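Local coordinates for protein malate dehydrogenase (PDB 5NFR) that interconverts malate and oxaloacetate with NAD as the cofactor, as a malate dehydrogenase of the malaria parasite Plasmodium falciparum, at residues I7-I12 against G36-K41; I73-G78 against A112-V117. All coordinates share one frame; numbering follows the deposited sequence.

Interaction 1. Residues I7-I12 against G36-K41; sequences IGSGQI and GIPQGK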
loop_
_atom_site.group_PDB
_atom_site.type_symbol
_atom_site.label_atom_id
_atom_site.label_comp_id
_atom_site.label_asym_id
_atom_site.label_seq_id
_atom_site.Cartn_x
_atom_site.Cartn_y
_atom_site.Cartn_z
ATOM N N ILE A 7 -21.872 8.199 -37.879
ATOM C CA ILE A 7 -21.674 6.797 -37.817
ATOM C C ILE A 7 -21.511 6.401 -36.356
ATOM O O ILE A 7 -20.391 6.431 -35.804
ATOM C CB ILE A 7 -20.452 6.342 -38.685
ATOM C CG1 ILE A 7 -20.737 6.627 -40.139
ATOM C CG2 ILE A 7 -20.188 4.876 -38.563
ATOM C CD1 ILE A 7 -19.489 6.444 -40.997
ATOM N N GLY A 8 -22.610 5.877 -35.783
ATOM C CA GLY A 8 -22.736 5.628 -34.386
ATOM C C GLY A 8 -23.818 6.563 -33.853
ATOM O O GLY A 8 -23.667 7.811 -33.907
ATOM N N SER A 9 -24.894 5.998 -33.318
ATOM C CA SER A 9 -26.012 6.747 -32.730
ATOM C C SER A 9 -26.147 6.590 -31.212
ATOM O O SER A 9 -27.243 6.647 -30.697
ATOM C CB SER A 9 -27.292 6.339 -33.431
ATOM O OG SER A 9 -27.195 6.603 -34.851
ATOM N N GLY A 10 -25.039 6.401 -30.494
ATOM C CA GLY A 10 -25.013 6.487 -29.057
ATOM C C GLY A 10 -25.159 7.931 -28.522
ATOM O O GLY A 10 -25.614 8.859 -29.211
ATOM N N GLN A 11 -24.746 8.119 -27.273
ATOM C CA GLN A 11 -24.870 9.359 -26.589
ATOM C C GLN A 11 -24.213 10.543 -27.385
ATOM O O GLN A 11 -24.880 11.551 -27.616
ATOM C CB GLN A 11 -24.275 9.290 -25.174
ATOM C CG GLN A 11 -25.257 8.917 -24.090
ATOM C CD GLN A 11 -26.362 9.947 -23.777
ATOM O OE1 GLN A 11 -27.333 10.030 -24.531
ATOM N NE2 GLN A 11 -26.159 10.801 -22.738
ATOM N N ILE A 12 -22.957 10.365 -27.766
ATOM C CA ILE A 12 -22.187 11.382 -28.404
ATOM C C ILE A 12 -22.761 11.776 -29.748
ATOM O O ILE A 12 -23.091 12.937 -29.988
ATOM C CB ILE A 12 -20.733 11.075 -28.475
ATOM C CG1 ILE A 12 -20.145 11.038 -27.061
ATOM C CG2 ILE A 12 -20.052 12.221 -29.197
ATOM C CD1 ILE A 12 -18.707 10.617 -26.959
ATOM N N GLY A 36 -33.477 -0.269 -35.353
ATOM C CA GLY A 36 -34.365 0.553 -34.615
ATOM C C GLY A 36 -33.779 1.752 -33.834
ATOM O O GLY A 36 -34.474 2.751 -33.702
ATOM N N ILE A 37 -32.568 1.652 -33.294
ATOM C CA ILE A 37 -32.056 2.693 -32.448
ATOM C C ILE A 37 -31.954 4.110 -33.171
ATOM O O ILE A 37 -32.464 5.086 -32.648
ATOM C CB ILE A 37 -30.712 2.306 -31.802
ATOM C CG1 ILE A 37 -30.952 1.251 -30.780
ATOM C CG2 ILE A 37 -30.058 3.525 -31.121
ATOM C CD1 ILE A 37 -29.784 0.962 -29.853
ATOM N N PRO A 38 -31.384 4.171 -34.379
ATOM C CA PRO A 38 -31.311 5.484 -35.087
ATOM C C PRO A 38 -32.607 6.006 -35.530
ATOM O O PRO A 38 -32.787 7.190 -35.558
ATOM C CB PRO A 38 -30.450 5.169 -36.380
ATOM C CG PRO A 38 -29.814 3.816 -36.086
ATOM C CD PRO A 38 -30.690 3.099 -35.138
ATOM N N GLN A 39 -33.521 5.112 -35.859
ATOM C CA GLN A 39 -34.842 5.536 -36.278
ATOM C C GLN A 39 -35.605 6.243 -35.090
ATOM O O GLN A 39 -36.361 7.185 -35.308
ATOM C CB GLN A 39 -35.709 4.367 -36.809
ATOM C CG GLN A 39 -35.261 3.791 -38.147
ATOM C CD GLN A 39 -34.095 2.814 -38.015
ATOM O OE1 GLN A 39 -33.513 2.628 -36.936
ATOM N NE2 GLN A 39 -33.773 2.179 -39.083
ATOM N N GLY A 40 -35.452 5.686 -33.885
ATOM C CA GLY A 40 -36.082 6.191 -32.712
ATOM C C GLY A 40 -35.475 7.532 -32.250
ATOM O O GLY A 40 -36.216 8.431 -31.841
ATOM N N LYS A 41 -34.165 7.632 -32.321
ATOM C CA LYS A 41 -33.516 8.877 -31.972
ATOM C C LYS A 41 -33.824 10.000 -33.030
ATOM O O LYS A 41 -34.107 11.109 -32.662
ATOM C CB LYS A 41 -32.030 8.685 -31.768
ATOM C CG LYS A 41 -31.749 7.853 -30.546
ATOM C CD LYS A 41 -30.330 8.052 -30.069
ATOM C CE LYS A 41 -30.037 7.029 -28.985
ATOM N NZ LYS A 41 -28.727 7.349 -28.393
#

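Interaction 2. Residues I73-G78 against A112-V117; sequences IVITAG and AFVICV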
loop_
_atom_site.group_PDB
_atom_site.type_symbol
_atom_site.label_atom_id
_atom_site.label_comp_id
_atom_site.label_asym_id
_atom_site.label_seq_id
_atom_site.Cartn_x
_atom_site.Cartn_y
_atom_site.Cartn_z
ATOM N N ILE A 73 -18.525 13.325 -41.833
ATOM C CA ILE A 73 -18.698 12.102 -41.191
ATOM C C ILE A 73 -18.126 12.197 -39.796
ATOM O O ILE A 73 -16.949 12.450 -39.614
ATOM C CB ILE A 73 -17.985 10.980 -41.951
ATOM C CG1 ILE A 73 -18.801 10.625 -43.185
ATOM C CG2 ILE A 73 -17.911 9.690 -41.106
ATOM C CD1 ILE A 73 -18.076 9.688 -44.118
ATOM N N VAL A 74 -18.974 11.885 -38.805
ATOM C CA VAL A 74 -18.555 11.729 -37.390
ATOM C C VAL A 74 -18.650 10.233 -36.983
ATOM O O VAL A 74 -19.715 9.645 -36.989
ATOM C CB VAL A 74 -19.445 12.563 -36.450
ATOM C CG1 VAL A 74 -19.004 12.403 -35.019
ATOM C CG2 VAL A 74 -19.344 14.044 -36.827
ATOM N N ILE A 75 -17.527 9.673 -36.547
ATOM C CA ILE A 75 -17.454 8.284 -36.171
ATOM C C ILE A 75 -17.342 8.130 -34.689
ATOM O O ILE A 75 -16.306 8.414 -34.113
ATOM C CB ILE A 75 -16.264 7.514 -36.844
ATOM C CG1 ILE A 75 -16.325 7.632 -38.369
ATOM C CG2 ILE A 75 -16.314 6.043 -36.480
ATOM C CD1 ILE A 75 -15.053 7.186 -39.069
ATOM N N THR A 76 -18.407 7.587 -34.093
ATOM C CA THR A 76 -18.446 7.211 -32.663
ATOM C C THR A 76 -18.716 5.748 -32.456
ATOM O O THR A 76 -18.777 5.302 -31.334
ATOM C CB THR A 76 -19.580 7.942 -31.885
ATOM O OG1 THR A 76 -20.821 7.717 -32.561
ATOM C CG2 THR A 76 -19.341 9.418 -31.872
ATOM N N ALA A 77 -18.873 4.997 -33.531
ATOM C CA ALA A 77 -19.077 3.554 -33.487
ATOM C C ALA A 77 -17.967 2.901 -32.695
ATOM O O ALA A 77 -16.799 3.164 -32.885
ATOM C CB ALA A 77 -19.152 2.970 -34.875
ATOM N N GLY A 78 -18.347 1.990 -31.811
ATOM C CA GLY A 78 -17.351 1.349 -30.978
ATOM C C GLY A 78 -17.826 1.269 -29.571
ATOM O O GLY A 78 -18.887 1.769 -29.233
ATOM N N ALA A 112 -15.744 13.010 -48.249
ATOM C CA ALA A 112 -16.104 13.573 -46.990
ATOM C C ALA A 112 -14.895 13.997 -46.171
ATOM O O ALA A 112 -13.805 13.482 -46.307
ATOM C CB ALA A 112 -16.951 12.574 -46.211
ATOM N N PHE A 113 -15.186 14.871 -45.222
ATOM C CA PHE A 113 -14.285 15.220 -44.108
ATOM C C PHE A 113 -14.708 14.361 -42.888
ATOM O O PHE A 113 -15.863 14.341 -42.513
ATOM C CB PHE A 113 -14.360 16.721 -43.797
ATOM C CG PHE A 113 -13.516 17.138 -42.636
ATOM C CD1 PHE A 113 -12.174 16.995 -42.678
ATOM C CD2 PHE A 113 -14.095 17.666 -41.477
ATOM C CE1 PHE A 113 -11.364 17.431 -41.645
ATOM C CE2 PHE A 113 -13.311 18.078 -40.420
ATOM C CZ PHE A 113 -11.925 17.960 -40.514
ATOM N N VAL A 114 -13.747 13.697 -42.286
ATOM C CA VAL A 114 -13.985 12.627 -41.321
ATOM C C VAL A 114 -13.435 12.939 -39.949
ATOM O O VAL A 114 -12.250 13.160 -39.795
ATOM C CB VAL A 114 -13.398 11.315 -41.802
ATOM C CG1 VAL A 114 -13.586 10.245 -40.733
ATOM C CG2 VAL A 114 -14.126 10.911 -43.065
ATOM N N ILE A 115 -14.337 13.067 -38.976
ATOM C CA ILE A 115 -13.931 13.290 -37.597
ATOM C C ILE A 115 -14.189 11.924 -36.802
ATOM O O ILE A 115 -15.304 11.520 -36.620
ATOM C CB ILE A 115 -14.703 14.482 -36.958
ATOM C CG1 ILE A 115 -14.540 15.760 -37.730
ATOM C CG2 ILE A 115 -14.227 14.730 -35.520
ATOM C CD1 ILE A 115 -15.632 16.762 -37.469
ATOM N N CYS A 116 -13.096 11.322 -36.368
ATOM C CA CYS A 116 -13.058 10.154 -35.623
ATOM C C CYS A 116 -13.138 10.497 -34.179
ATOM O O CYS A 116 -12.441 11.349 -33.727
ATOM C CB CYS A 116 -11.747 9.432 -35.830
ATOM S SG CYS A 116 -11.571 8.792 -37.491
ATOM N N VAL A 117 -13.950 9.733 -33.445
ATOM C CA VAL A 117 -14.080 9.851 -31.954
ATOM C C VAL A 117 -13.938 8.580 -31.114
ATOM O O VAL A 117 -13.502 8.663 -29.985
ATOM C CB VAL A 117 -15.426 10.470 -31.586
ATOM C CG1 VAL A 117 -15.390 11.050 -30.197
ATOM C CG2 VAL A 117 -15.799 11.545 -32.648
#

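Interaction 1. Residues I7-I12 against G36-K41
Lys41 sends its ammonium group across from the first turns of helix 37-52 to the backbone of Ser9, where NZ gives a hydrogen bond of 2.8 Å to Ser9 O. The donor arrives at a bend, with a C=O...NZ angle of 146°, and lies 16° off the carbonyl plane. CG sits beside the backbone N (chi1 -68°), and beyond it the chain is fully extended, which carries NZ across to the turn. The last methylenes follow: CE of Lys41 comes within 3.3 Å of Ser9 O. The packed part of the contact is next to this bond. Here the hydroxyl OG of Ser9 lies against the ring of Pro38, 3.9 Å from its CB, while OG also makes a weak hydrogen bond to Tyr31 O. Ser9 N is held by the carboxylate of Asp32, so the N, O and OG of this buried serine each have a hydrogen-bond partner, that of OG weak. Ile37 adds its CG2, 4.2 Å from Ser9 O; its side chain also packs on Lys225 of the second subunit.

Toward the partly exposed Gly10 and Gln11 the packing thins out. Lys41 NZ passes Gly10 O at 3.6 Å without a hydrogen bond, and the amide of Gln11 reaches the neighbouring copy instead, in a weak bond with Gln11 of the second subunit. Gly8 and Gly10 belong to the Rossmann-type glycine motif, predicted to bind NAD(+). In this fold the turn leads from strand 3-7 into helix 11-22, and the lysine ties it to the start of helix 37-52, which follows the adjacent strand 27-31.

Interaction 2. Residues I73-G78 against A112-V117
Ile75 lays its CD1 methyl over Val114, 3.8 Å from CG1, the two side chains meeting at an oblique angle. The same methyl lies 4.1 Å from Cys116 SG, so one isoleucine tip covers two residues of the next strand. This is the parallel pairing of a beta-alpha-beta unit of the Rossmann fold, in which strand 72-75 passes through helix 91-108 to strand 113-116. Farther back, Ile73 reaches beyond its own partner: CG1 stands beside the backbone N (chi1 -76°), and CD1 extends from it to Ala112 CB at 3.7 Å. Ile73, Ile75, Val114 and Cys116 thus form one greasy face of the sheet, packed under helices 91-108 and 121-132. Val74 and Ile115 point to the other face, where both meet Ile240 of helix 230-244.

The axes of strands 73-75 and 113-116 run parallel to within 18° and the backbones are stitched in the parallel manner, with Ile73 and Ile75 each using both N-H and C=O toward the neighbouring strand. Ile73 N bonds to Phe113 O, and Ile115 N returns to Ile73 O at 2.8 Å in a nearly linear arrangement. Ile75 N then takes Ile115 O, which also receives a CA-H...O contact from Val74 CA.

Past the strands, the chain turns toward the predicted cofactor pocket. Val117, predicted to bind NAD(+), lies close to a citrate, probably from the crystallisation liquor, and Thr76 sits against Gly8 of the glycine motif. Thr76 CG2 runs alongside Val117, 4.1 Å from its CB. The pairing closes with Val117 N on Ile75 O at 2.8 Å, its N-H...O angle bent to 142°. Val117 CB lies 3.4 Å from that same Ile75 O.

How the interactions relate
Interaction 2 belongs to the core of the NAD-binding domain and interaction 1 to its partly buried margin near the second subunit. Their chemistry follows that placing: strand 73-75 and its neighbour are joined by repeated backbone hydrogen bonds and aliphatic packing on both faces, whereas in interaction 1 a single lysine bond and a small serine-proline patch join the glycine turn before helix 11-22 to the first turn of helix 37-52. Strand 3-7 connects them. Ile7, at the head of the 7-12 segment, lies along the edge of strand 72-75 away from 113-116, with probable hydrogen bonds from Ile7 N to Val74 O and from Thr76 N to Ile7 O. The glycine turn therefore rises directly from the sheet that interaction 2 continues.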